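Long-range contacts in beta-N-acetylhexosaminidase (Streptomyces plicatus, PDB 1JAK), which removes terminal beta-linked N-acetylhexosamine residues from glycans by hydrolysis, as a family 20 glycoside hydrolase, with the substrate's own acetamido group assisting catalysis: residues 19-24 with 143-148; 66-71 with 132-137; 206-211 with 295-300; 267-272 with 286-291. All blocks are in the same frame, centred on the assembly; numbering follows the deposited sequence.

Interaction 1 of 4, residues 19-24 with 143-148; sequences VRPTPL and PWLVAG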
# COMPACT_ATOMS: atom_id res chain seq x y z
N VAL A 19 -13.07 6.62 -29.56
CA VAL A 19 -13.30 7.76 -30.45
C VAL A 19 -13.44 9.03 -29.61
O VAL A 19 -12.90 10.08 -29.97
CB VAL A 19 -14.60 7.57 -31.27
CG1 VAL A 19 -14.89 8.81 -32.09
CG2 VAL A 19 -14.47 6.35 -32.17
N ARG A 20 -14.15 8.92 -28.50
CA ARG A 20 -14.37 10.05 -27.61
C ARG A 20 -13.67 9.82 -26.27
O ARG A 20 -13.36 8.68 -25.91
CB ARG A 20 -15.87 10.25 -27.39
CG ARG A 20 -16.63 10.49 -28.68
CD ARG A 20 -17.17 11.92 -28.78
NE ARG A 20 -16.19 12.94 -28.41
CZ ARG A 20 -15.00 13.10 -28.98
NH1 ARG A 20 -14.61 12.30 -29.96
NH2 ARG A 20 -14.19 14.07 -28.57
N PRO A 21 -13.41 10.89 -25.51
CA PRO A 21 -12.74 10.75 -24.22
C PRO A 21 -13.61 10.07 -23.17
O PRO A 21 -14.84 10.19 -23.19
CB PRO A 21 -12.40 12.19 -23.84
CG PRO A 21 -13.54 12.95 -24.43
CD PRO A 21 -13.71 12.31 -25.79
N THR A 22 -12.98 9.34 -22.26
CA THR A 22 -13.71 8.66 -21.20
C THR A 22 -14.30 9.75 -20.30
O THR A 22 -13.72 10.82 -20.15
CB THR A 22 -12.79 7.75 -20.36
OG1 THR A 22 -11.80 8.54 -19.70
CG2 THR A 22 -12.11 6.72 -21.25
N PRO A 23 -15.47 9.49 -19.70
CA PRO A 23 -16.12 10.46 -18.82
C PRO A 23 -15.19 10.98 -17.73
O PRO A 23 -14.38 10.23 -17.18
CB PRO A 23 -17.31 9.68 -18.25
CG PRO A 23 -17.65 8.76 -19.39
CD PRO A 23 -16.29 8.27 -19.82
N LEU A 24 -15.31 12.26 -17.41
CA LEU A 24 -14.47 12.90 -16.40
C LEU A 24 -14.57 12.25 -15.02
O LEU A 24 -13.63 12.33 -14.23
CB LEU A 24 -14.83 14.39 -16.30
CG LEU A 24 -13.96 15.28 -15.41
CD1 LEU A 24 -12.54 15.33 -15.95
CD2 LEU A 24 -14.55 16.68 -15.35
N PRO A 143 -6.40 9.00 -30.07
CA PRO A 143 -6.18 10.40 -29.68
C PRO A 143 -5.93 10.53 -28.18
O PRO A 143 -6.50 9.78 -27.39
CB PRO A 143 -7.49 11.08 -30.08
CG PRO A 143 -8.10 10.15 -31.09
CD PRO A 143 -7.78 8.80 -30.54
N TRP A 144 -5.10 11.50 -27.80
CA TRP A 144 -4.79 11.72 -26.39
C TRP A 144 -5.75 12.75 -25.81
O TRP A 144 -5.37 13.87 -25.48
CB TRP A 144 -3.34 12.18 -26.26
CG TRP A 144 -2.40 11.23 -26.93
CD1 TRP A 144 -1.60 11.48 -28.02
CD2 TRP A 144 -2.20 9.85 -26.60
NE1 TRP A 144 -0.93 10.34 -28.39
CE2 TRP A 144 -1.28 9.32 -27.53
CE3 TRP A 144 -2.72 9.01 -25.61
CZ2 TRP A 144 -0.87 7.99 -27.50
CZ3 TRP A 144 -2.31 7.68 -25.58
CH2 TRP A 144 -1.39 7.18 -26.52
N LEU A 145 -7.01 12.34 -25.68
CA LEU A 145 -8.07 13.19 -25.18
C LEU A 145 -8.27 13.15 -23.67
O LEU A 145 -8.13 12.10 -23.04
CB LEU A 145 -9.39 12.81 -25.86
CG LEU A 145 -9.44 12.96 -27.38
CD1 LEU A 145 -10.67 12.27 -27.93
CD2 LEU A 145 -9.44 14.44 -27.73
N VAL A 146 -8.60 14.30 -23.11
CA VAL A 146 -8.86 14.44 -21.68
C VAL A 146 -10.18 15.19 -21.54
O VAL A 146 -10.26 16.38 -21.87
CB VAL A 146 -7.75 15.25 -20.97
CG1 VAL A 146 -8.04 15.34 -19.48
CG2 VAL A 146 -6.40 14.59 -21.21
N ALA A 147 -11.20 14.50 -21.05
CA ALA A 147 -12.52 15.10 -20.87
C ALA A 147 -12.45 16.51 -20.29
O ALA A 147 -11.64 16.80 -19.41
CB ALA A 147 -13.38 14.21 -19.98
N GLY A 148 -13.32 17.39 -20.79
CA GLY A 148 -13.33 18.76 -20.32
C GLY A 148 -14.09 18.94 -19.01
O GLY A 148 -15.05 18.22 -18.73
O HOH W 1 -11.11 11.78 -20.36

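Interaction 2 of 4, residues 66-71 with 132-137; sequences DLLRPA and PAVEKD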
# COMPACT_ATOMS: atom_id res chain seq x y z
N ASP A 66 7.71 11.01 -18.21
CA ASP A 66 8.15 9.62 -18.33
C ASP A 66 6.98 8.67 -18.55
O ASP A 66 7.11 7.68 -19.27
CB ASP A 66 8.94 9.19 -17.09
CG ASP A 66 10.33 9.80 -17.03
OD1 ASP A 66 10.81 10.31 -18.07
OD2 ASP A 66 10.96 9.75 -15.95
N LEU A 67 5.84 8.95 -17.92
CA LEU A 67 4.66 8.10 -18.08
C LEU A 67 4.05 8.23 -19.47
O LEU A 67 3.51 7.26 -20.01
CB LEU A 67 3.58 8.46 -17.06
CG LEU A 67 3.73 8.09 -15.59
CD1 LEU A 67 2.55 8.65 -14.82
CD2 LEU A 67 3.80 6.58 -15.44
N LEU A 68 4.13 9.42 -20.06
CA LEU A 68 3.51 9.67 -21.36
C LEU A 68 4.37 9.49 -22.60
O LEU A 68 3.86 9.16 -23.67
CB LEU A 68 2.92 11.08 -21.37
CG LEU A 68 1.91 11.44 -20.29
CD1 LEU A 68 1.42 12.87 -20.49
CD2 LEU A 68 0.75 10.46 -20.33
N ARG A 69 5.68 9.72 -22.48
CA ARG A 69 6.56 9.63 -23.64
C ARG A 69 6.53 8.35 -24.48
O ARG A 69 6.47 8.42 -25.70
CB ARG A 69 8.00 9.95 -23.22
CG ARG A 69 8.22 11.45 -22.97
CD ARG A 69 9.57 11.76 -22.33
NE ARG A 69 9.69 13.18 -22.01
CZ ARG A 69 10.53 13.68 -21.11
NH1 ARG A 69 11.33 12.86 -20.43
NH2 ARG A 69 10.58 14.99 -20.87
N PRO A 70 6.55 7.17 -23.84
CA PRO A 70 6.52 5.91 -24.60
C PRO A 70 5.32 5.73 -25.54
O PRO A 70 5.49 5.48 -26.73
CB PRO A 70 6.57 4.85 -23.52
CG PRO A 70 7.36 5.52 -22.42
CD PRO A 70 6.74 6.89 -22.40
N ALA A 71 4.12 5.87 -24.99
CA ALA A 71 2.90 5.69 -25.78
C ALA A 71 2.61 6.83 -26.76
O ALA A 71 2.06 6.60 -27.83
CB ALA A 71 1.70 5.48 -24.85
N PRO A 132 -6.66 4.00 -22.81
CA PRO A 132 -5.86 2.82 -22.48
C PRO A 132 -4.54 2.74 -23.23
O PRO A 132 -3.56 2.19 -22.72
CB PRO A 132 -6.79 1.66 -22.85
CG PRO A 132 -8.15 2.23 -22.62
CD PRO A 132 -8.03 3.62 -23.20
N ALA A 133 -4.51 3.28 -24.44
CA ALA A 133 -3.30 3.27 -25.26
C ALA A 133 -2.12 3.93 -24.55
O ALA A 133 -0.97 3.67 -24.89
CB ALA A 133 -3.57 3.97 -26.59
N VAL A 134 -2.41 4.77 -23.56
CA VAL A 134 -1.36 5.46 -22.82
C VAL A 134 -0.44 4.49 -22.08
O VAL A 134 0.68 4.84 -21.71
CB VAL A 134 -1.98 6.47 -21.81
CG1 VAL A 134 -2.59 5.73 -20.63
CG2 VAL A 134 -0.93 7.48 -21.36
N GLU A 135 -0.91 3.26 -21.89
CA GLU A 135 -0.14 2.23 -21.19
C GLU A 135 0.89 1.51 -22.07
O GLU A 135 1.75 0.81 -21.56
CB GLU A 135 -1.09 1.17 -20.61
CG GLU A 135 -2.10 1.67 -19.59
CD GLU A 135 -1.45 2.19 -18.31
OE1 GLU A 135 -0.30 1.80 -18.01
OE2 GLU A 135 -2.11 2.99 -17.61
N LYS A 136 0.78 1.69 -23.39
CA LYS A 136 1.70 1.03 -24.32
C LYS A 136 3.13 1.58 -24.27
O LYS A 136 3.35 2.71 -23.85
CB LYS A 136 1.16 1.14 -25.75
CG LYS A 136 -0.25 0.58 -25.93
CD LYS A 136 -0.29 -0.93 -25.72
CE LYS A 136 0.53 -1.65 -26.79
NZ LYS A 136 0.40 -3.13 -26.68
N ASP A 137 4.08 0.77 -24.73
CA ASP A 137 5.49 1.16 -24.74
C ASP A 137 5.95 1.73 -26.08
O ASP A 137 7.06 2.26 -26.18
CB ASP A 137 6.37 -0.03 -24.36
CG ASP A 137 6.15 -1.23 -25.25
OD1 ASP A 137 6.18 -1.07 -26.49
OD2 ASP A 137 5.95 -2.34 -24.71
O HOH W 2 3.41 5.63 -22.18
O HOH W 3 1.48 5.35 -19.05

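Interaction 3 of 4, residues 206-211 with 295-300; sequences DSWPRL and YDFVDD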
# COMPACT_ATOMS: atom_id res chain seq x y z
N ASP A 206 23.53 -5.10 11.09
CA ASP A 206 24.96 -5.21 11.38
C ASP A 206 25.30 -5.89 12.70
O ASP A 206 26.26 -6.68 12.77
CB ASP A 206 25.64 -3.84 11.35
CG ASP A 206 25.59 -3.17 9.99
OD1 ASP A 206 25.63 -3.88 8.97
OD2 ASP A 206 25.52 -1.92 9.95
N SER A 207 24.54 -5.59 13.74
CA SER A 207 24.80 -6.16 15.06
C SER A 207 24.51 -7.66 15.15
O SER A 207 25.03 -8.34 16.04
CB SER A 207 24.01 -5.39 16.12
OG SER A 207 22.66 -5.21 15.74
N TRP A 208 23.68 -8.17 14.24
CA TRP A 208 23.34 -9.59 14.20
C TRP A 208 23.38 -10.03 12.74
O TRP A 208 22.35 -10.28 12.12
CB TRP A 208 21.93 -9.82 14.77
CG TRP A 208 21.77 -9.37 16.20
CD1 TRP A 208 21.72 -8.09 16.66
CD2 TRP A 208 21.69 -10.22 17.36
NE1 TRP A 208 21.62 -8.08 18.03
CE2 TRP A 208 21.60 -9.37 18.48
CE3 TRP A 208 21.69 -11.61 17.55
CZ2 TRP A 208 21.50 -9.87 19.79
CZ3 TRP A 208 21.59 -12.10 18.85
CH2 TRP A 208 21.50 -11.23 19.95
N PRO A 209 24.60 -10.15 12.17
CA PRO A 209 24.86 -10.54 10.78
C PRO A 209 24.18 -11.80 10.26
O PRO A 209 23.84 -11.87 9.07
CB PRO A 209 26.38 -10.66 10.74
CG PRO A 209 26.83 -9.70 11.78
CD PRO A 209 25.86 -9.97 12.90
N ARG A 210 24.00 -12.80 11.12
CA ARG A 210 23.38 -14.06 10.69
C ARG A 210 21.90 -13.96 10.36
O ARG A 210 21.36 -14.83 9.67
CB ARG A 210 23.59 -15.14 11.75
CG ARG A 210 25.02 -15.66 11.84
CD ARG A 210 25.17 -16.65 13.00
NE ARG A 210 24.30 -17.82 12.85
CZ ARG A 210 24.49 -18.79 11.96
NH1 ARG A 210 25.51 -18.72 11.11
NH2 ARG A 210 23.66 -19.82 11.91
N LEU A 211 21.22 -12.93 10.85
CA LEU A 211 19.80 -12.78 10.56
C LEU A 211 19.59 -12.77 9.05
O LEU A 211 18.73 -13.47 8.53
CB LEU A 211 19.25 -11.50 11.17
CG LEU A 211 19.23 -11.43 12.71
CD1 LEU A 211 18.74 -10.07 13.15
CD2 LEU A 211 18.32 -12.53 13.26
N TYR A 295 15.64 -8.83 24.76
CA TYR A 295 15.46 -7.39 24.70
C TYR A 295 16.67 -6.65 24.13
O TYR A 295 16.53 -5.55 23.59
CB TYR A 295 15.06 -6.90 26.09
CG TYR A 295 13.83 -7.64 26.55
CD1 TYR A 295 12.57 -7.30 26.05
CD2 TYR A 295 13.93 -8.77 27.36
CE1 TYR A 295 11.44 -8.07 26.33
CE2 TYR A 295 12.81 -9.55 27.65
CZ TYR A 295 11.57 -9.20 27.13
OH TYR A 295 10.47 -9.98 27.39
N ASP A 296 17.85 -7.24 24.25
CA ASP A 296 19.04 -6.63 23.67
C ASP A 296 18.88 -6.76 22.16
O ASP A 296 19.15 -5.82 21.40
CB ASP A 296 20.31 -7.36 24.11
CG ASP A 296 20.63 -7.15 25.58
OD1 ASP A 296 20.40 -6.03 26.08
OD2 ASP A 296 21.13 -8.10 26.22
N PHE A 297 18.43 -7.93 21.74
CA PHE A 297 18.20 -8.24 20.33
C PHE A 297 17.17 -7.28 19.73
O PHE A 297 17.41 -6.67 18.69
CB PHE A 297 17.70 -9.69 20.21
CG PHE A 297 17.19 -10.04 18.84
CD1 PHE A 297 18.07 -10.26 17.79
CD2 PHE A 297 15.82 -10.13 18.60
CE1 PHE A 297 17.60 -10.58 16.51
CE2 PHE A 297 15.34 -10.45 17.33
CZ PHE A 297 16.23 -10.67 16.29
N VAL A 298 16.03 -7.15 20.40
CA VAL A 298 14.97 -6.27 19.92
C VAL A 298 15.43 -4.82 19.83
O VAL A 298 15.14 -4.13 18.86
CB VAL A 298 13.72 -6.35 20.81
CG1 VAL A 298 12.71 -5.28 20.41
CG2 VAL A 298 13.08 -7.74 20.68
N ASP A 299 16.16 -4.36 20.85
CA ASP A 299 16.64 -2.99 20.84
C ASP A 299 17.61 -2.77 19.68
O ASP A 299 17.51 -1.75 18.98
CB ASP A 299 17.32 -2.66 22.17
CG ASP A 299 17.67 -1.18 22.29
OD1 ASP A 299 18.65 -0.76 21.66
OD2 ASP A 299 16.96 -0.46 23.01
N ASP A 300 18.52 -3.71 19.46
CA ASP A 300 19.48 -3.59 18.36
C ASP A 300 18.78 -3.51 17.01
O ASP A 300 19.10 -2.66 16.18
CB ASP A 300 20.46 -4.77 18.33
CG ASP A 300 21.50 -4.72 19.44
OD1 ASP A 300 21.76 -3.62 19.98
OD2 ASP A 300 22.07 -5.78 19.76

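Interaction 4 of 4, residues 267-272 with 286-291; sequences LNCDGV and SLCVDK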
# COMPACT_ATOMS: atom_id res chain seq x y z
N LEU A 267 18.58 -17.05 21.37
CA LEU A 267 17.28 -16.38 21.46
C LEU A 267 16.15 -17.35 21.81
O LEU A 267 15.06 -16.93 22.19
CB LEU A 267 16.94 -15.71 20.13
CG LEU A 267 17.88 -14.61 19.64
CD1 LEU A 267 17.43 -14.14 18.27
CD2 LEU A 267 17.89 -13.47 20.64
N ASN A 268 16.43 -18.64 21.70
CA ASN A 268 15.43 -19.67 21.96
C ASN A 268 15.33 -20.06 23.43
O ASN A 268 16.34 -20.17 24.12
CB ASN A 268 15.73 -20.89 21.10
CG ASN A 268 15.69 -20.56 19.62
OD1 ASN A 268 14.62 -20.57 19.01
ND2 ASN A 268 16.85 -20.26 19.05
N CYS A 269 14.11 -20.29 23.89
CA CYS A 269 13.90 -20.66 25.28
C CYS A 269 14.71 -21.88 25.71
O CYS A 269 15.16 -21.96 26.85
CB CYS A 269 12.42 -20.90 25.55
SG CYS A 269 11.38 -19.41 25.76
N ASP A 270 14.89 -22.84 24.80
CA ASP A 270 15.67 -24.03 25.13
C ASP A 270 17.11 -23.93 24.63
O ASP A 270 17.87 -24.89 24.67
CB ASP A 270 14.98 -25.29 24.57
CG ASP A 270 14.88 -25.29 23.06
OD1 ASP A 270 14.91 -24.20 22.46
OD2 ASP A 270 14.75 -26.39 22.48
N GLY A 271 17.48 -22.74 24.15
CA GLY A 271 18.83 -22.51 23.68
C GLY A 271 19.24 -23.27 22.43
O GLY A 271 20.42 -23.38 22.13
N VAL A 272 18.25 -23.79 21.71
CA VAL A 272 18.51 -24.54 20.48
C VAL A 272 17.84 -23.84 19.31
O VAL A 272 16.66 -23.51 19.38
CB VAL A 272 17.96 -25.98 20.58
CG1 VAL A 272 18.19 -26.71 19.26
CG2 VAL A 272 18.64 -26.72 21.72
N SER A 286 8.15 -18.23 18.80
CA SER A 286 8.11 -17.20 19.83
C SER A 286 9.48 -16.83 20.38
O SER A 286 10.32 -17.70 20.62
CB SER A 286 7.23 -17.63 21.00
OG SER A 286 7.22 -16.64 22.01
N LEU A 287 9.71 -15.53 20.56
CA LEU A 287 10.96 -15.09 21.15
C LEU A 287 10.81 -15.55 22.59
O LEU A 287 9.68 -15.78 23.05
CB LEU A 287 11.07 -13.57 21.11
CG LEU A 287 11.18 -12.94 19.72
CD1 LEU A 287 11.26 -11.42 19.85
CD2 LEU A 287 12.40 -13.48 19.01
N CYS A 288 11.91 -15.68 23.32
CA CYS A 288 11.80 -16.12 24.71
C CYS A 288 11.65 -14.90 25.61
O CYS A 288 12.61 -14.19 25.91
CB CYS A 288 13.02 -16.95 25.11
SG CYS A 288 12.59 -17.98 26.56
N VAL A 289 10.41 -14.65 26.03
CA VAL A 289 10.09 -13.50 26.87
C VAL A 289 10.86 -13.43 28.18
O VAL A 289 11.15 -12.34 28.67
CB VAL A 289 8.56 -13.45 27.16
CG1 VAL A 289 8.23 -12.27 28.07
CG2 VAL A 289 7.79 -13.32 25.85
N ASP A 290 11.19 -14.59 28.75
CA ASP A 290 11.91 -14.64 30.02
C ASP A 290 13.43 -14.54 29.94
O ASP A 290 14.11 -14.77 30.94
CB ASP A 290 11.55 -15.91 30.79
CG ASP A 290 10.08 -16.01 31.10
OD1 ASP A 290 9.49 -15.00 31.54
OD2 ASP A 290 9.51 -17.11 30.92
N LYS A 291 13.97 -14.21 28.77
CA LYS A 291 15.42 -14.09 28.62
C LYS A 291 15.85 -12.65 28.38
O LYS A 291 15.23 -11.94 27.59
CB LYS A 291 15.93 -14.95 27.46
CG LYS A 291 15.95 -16.44 27.74
CD LYS A 291 16.61 -17.19 26.60
CE LYS A 291 16.81 -18.66 26.94
NZ LYS A 291 17.70 -18.82 28.12
O HOH W 4 14.16 -14.44 22.20
O HOH W 5 11.78 -19.81 21.99
O HOH W 6 17.97 -21.46 27.41

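Interaction 1 of 4, residues 19-24 with 143-148
Pro21 lies with its ring against Leu145, crossing it at a slant where the segment 19-24 passes over the start of strand 145-153. The ring touches at two points: its CB meets CB of Leu145 at 3.7 Å, while its CD meets the CD1 branch of the same leucine. Chi1 of Leu145 (-61°) puts CG anti to the carbonyl carbon, and the CD1 methyl beyond it sits between Val19 O and Pro21 CD. Pro21 CD also lies over one face of the Arg20 guanidinium, toward its rim, and Arg20 NH2 comes to 4.0 Å from Leu145 CD1.

Further along, the methyl of Ala147 is the bump and the backbone from Thr22 to Leu24 is the hollow. Ala147 CB sits 3.4 Å from Thr22 O and 4.0 Å from Leu24 CB, and the CD2 branch of Leu24 reaches on to Gly148 O. No direct hydrogen bond joins the segments; instead one water donates to Thr22 O and accepts from Ala147 N, each at 2.8 Å. Leu24 also rests on Leu129 of helix 116-129. This is plain packing of an irregular N-terminal segment on a strand of the mixed sheet, the strand belonging to the non-catalytic domain of this family 20 enzyme.

Interaction 2 of 4, residues 66-71 with 132-137
Leu68 and Val134 meet by their methyls, CD2 of the leucine lying 3.6 Å from CG2 of the valine, and the two side chains cross at a slant. Leu68 holds CG anti to the carbonyl carbon (chi1 -56°); chi2 near 180° sends CD1 on in the extended direction, and it is the other branch, CD2, that meets the valine. In Val134 a chi1 of 74° puts CG1 in the crowded position between the backbone N and the carbonyl carbon, leaving CG2 anti to the N and facing the leucine.

Ala71 is the other closely packed side chain: its single methyl sits among three carbonyl oxygens, 3.2 Å from Ala133 O and 3.4 Å from both Val134 O and Lys136 O. Beside it, Pro70 lays its CB against the backbone of Lys136 and Asp137, 3.7 Å from Asp137 O. The segments belong to helix 55-72 and to a 3-10 turn, residues 132-135, that follows helix 116-129 in the non-catalytic domain, so the contact sets the last turns of one helix against the connection leaving another. Pro70 has no N-H to give, and Ala71 N makes no bond to the preceding turn; a water accepts from Ala71 N at 2.9 Å and lies near both Leu67 O and Val134 O. A second water donates to the same two carbonyls, at 2.9 Å from Leu67 O and 2.8 Å from Val134 O. On the far side of the 3-10 turn, Glu135 forms a salt bridge with Arg185.

Interaction 3 of 4, residues 206-211 with 295-300
Trp208 and Phe297 meet where a loop, turning into helix 210-213 with Leu211 N bonded to Trp208 O, runs past the first half of helix 292-307. The backbones stay well apart, 6.8 Å between CA of Ser207 and CA of Asp300, and side chains fill the interval. Asp300 points at the loop, and Phe297, three residues earlier, reaches it from the flank of the helix.

Phe297 drives its edge into one face of the indole: Phe297 CD1 stands 3.6 Å from Trp208 CD2, over the centre of the ring system, and the planes are 88° apart in a T-shaped pair. The far end of that phenyl ring meets Leu211 tip to tip, Phe297 CE1 lying 3.6 Å from Leu211 CD1.

At the indole's edge, Trp208 NE1 donates to Asp300 OD2 at 2.9 Å with an N-H...O angle of 162°. The oxygen receives it on its anti lone pair and lies close to the ring plane; the face and edge contacts together probably hold the indole in its rotation. Ser207 OG packs on Asp300 CB, but its hydrogen bond goes to Glu304. A leucine in place of Trp208 would probably leave Asp300 OD2 without its indole donor and open a gap beside the Phe297 edge.

Around this contact, helix 258-263 packs against both Leu211 and Phe297 through Ala260, Tyr264 meets Trp208 edge-to-face, and on another side of helix 292-307 Val298 leans on helix 326-342, among the outer helices of the catalytic barrel.

Interaction 4 of 4, residues 267-272 with 286-291
Lys291 reaches across to the loop that holds Cys269, and its aliphatic chain does the touching. From CB the chain runs out extended through CG to CD, which comes within 3.9 Å of Asn268 O. CE goes closer, 3.2 Å from that same oxygen and 3.7 Å from Cys269 O. A bend at the last torsion (chi4 -62°) then places NZ, whose ammonium donates to a water at 2.7 Å; this water in turn donates to Cys269 O, so the charge reaches the loop through solvent.

Next to it, Cys269 SG and Cys288 SG form the disulfide, 2.0 Å long with a chi3 of 101°. Cys288 turns its SG anti to the backbone N, which carries it to Cys269 SG, while its CB packs on Leu267 O. Two further waters bridge the backbones, one from Leu267 O to Cys288 N and one between Cys269 N and Ser286 O. Each cysteine belongs to a type I turn, Asn268 to Gly271 and Cys288 to Lys291. With no direct hydrogen bond between the segments, the covalent link is the strong tie: it staples two irregular loop pieces of the catalytic domain together, and the bridging waters pair five backbone groups and the Lys291 ammonium between them.

From the N terminus, 19-24 opens the first loop, which interaction 1 closes 119 residues later at the start of strand 145-153. Interaction 2 falls within that loop, joining helix 55-72 to the connection after helix 116-129, and the two touch where the Trp144 ring packs on Ala71 and Val134. Strand 145-153 and both segments of interaction 2 belong to the non-catalytic domain. In the catalytic barrel, interaction 3 ties the loop running into helix 210-213, with Leu211 of that helix, to helix 292-307. Interaction 4 is enclosed by it, a short disulfide loop ahead of helix 292-307, and Phe297 packs on Leu267. Interactions 1 and 4 lie on opposite sides of the chain's centre, their own centres about 62 Å apart.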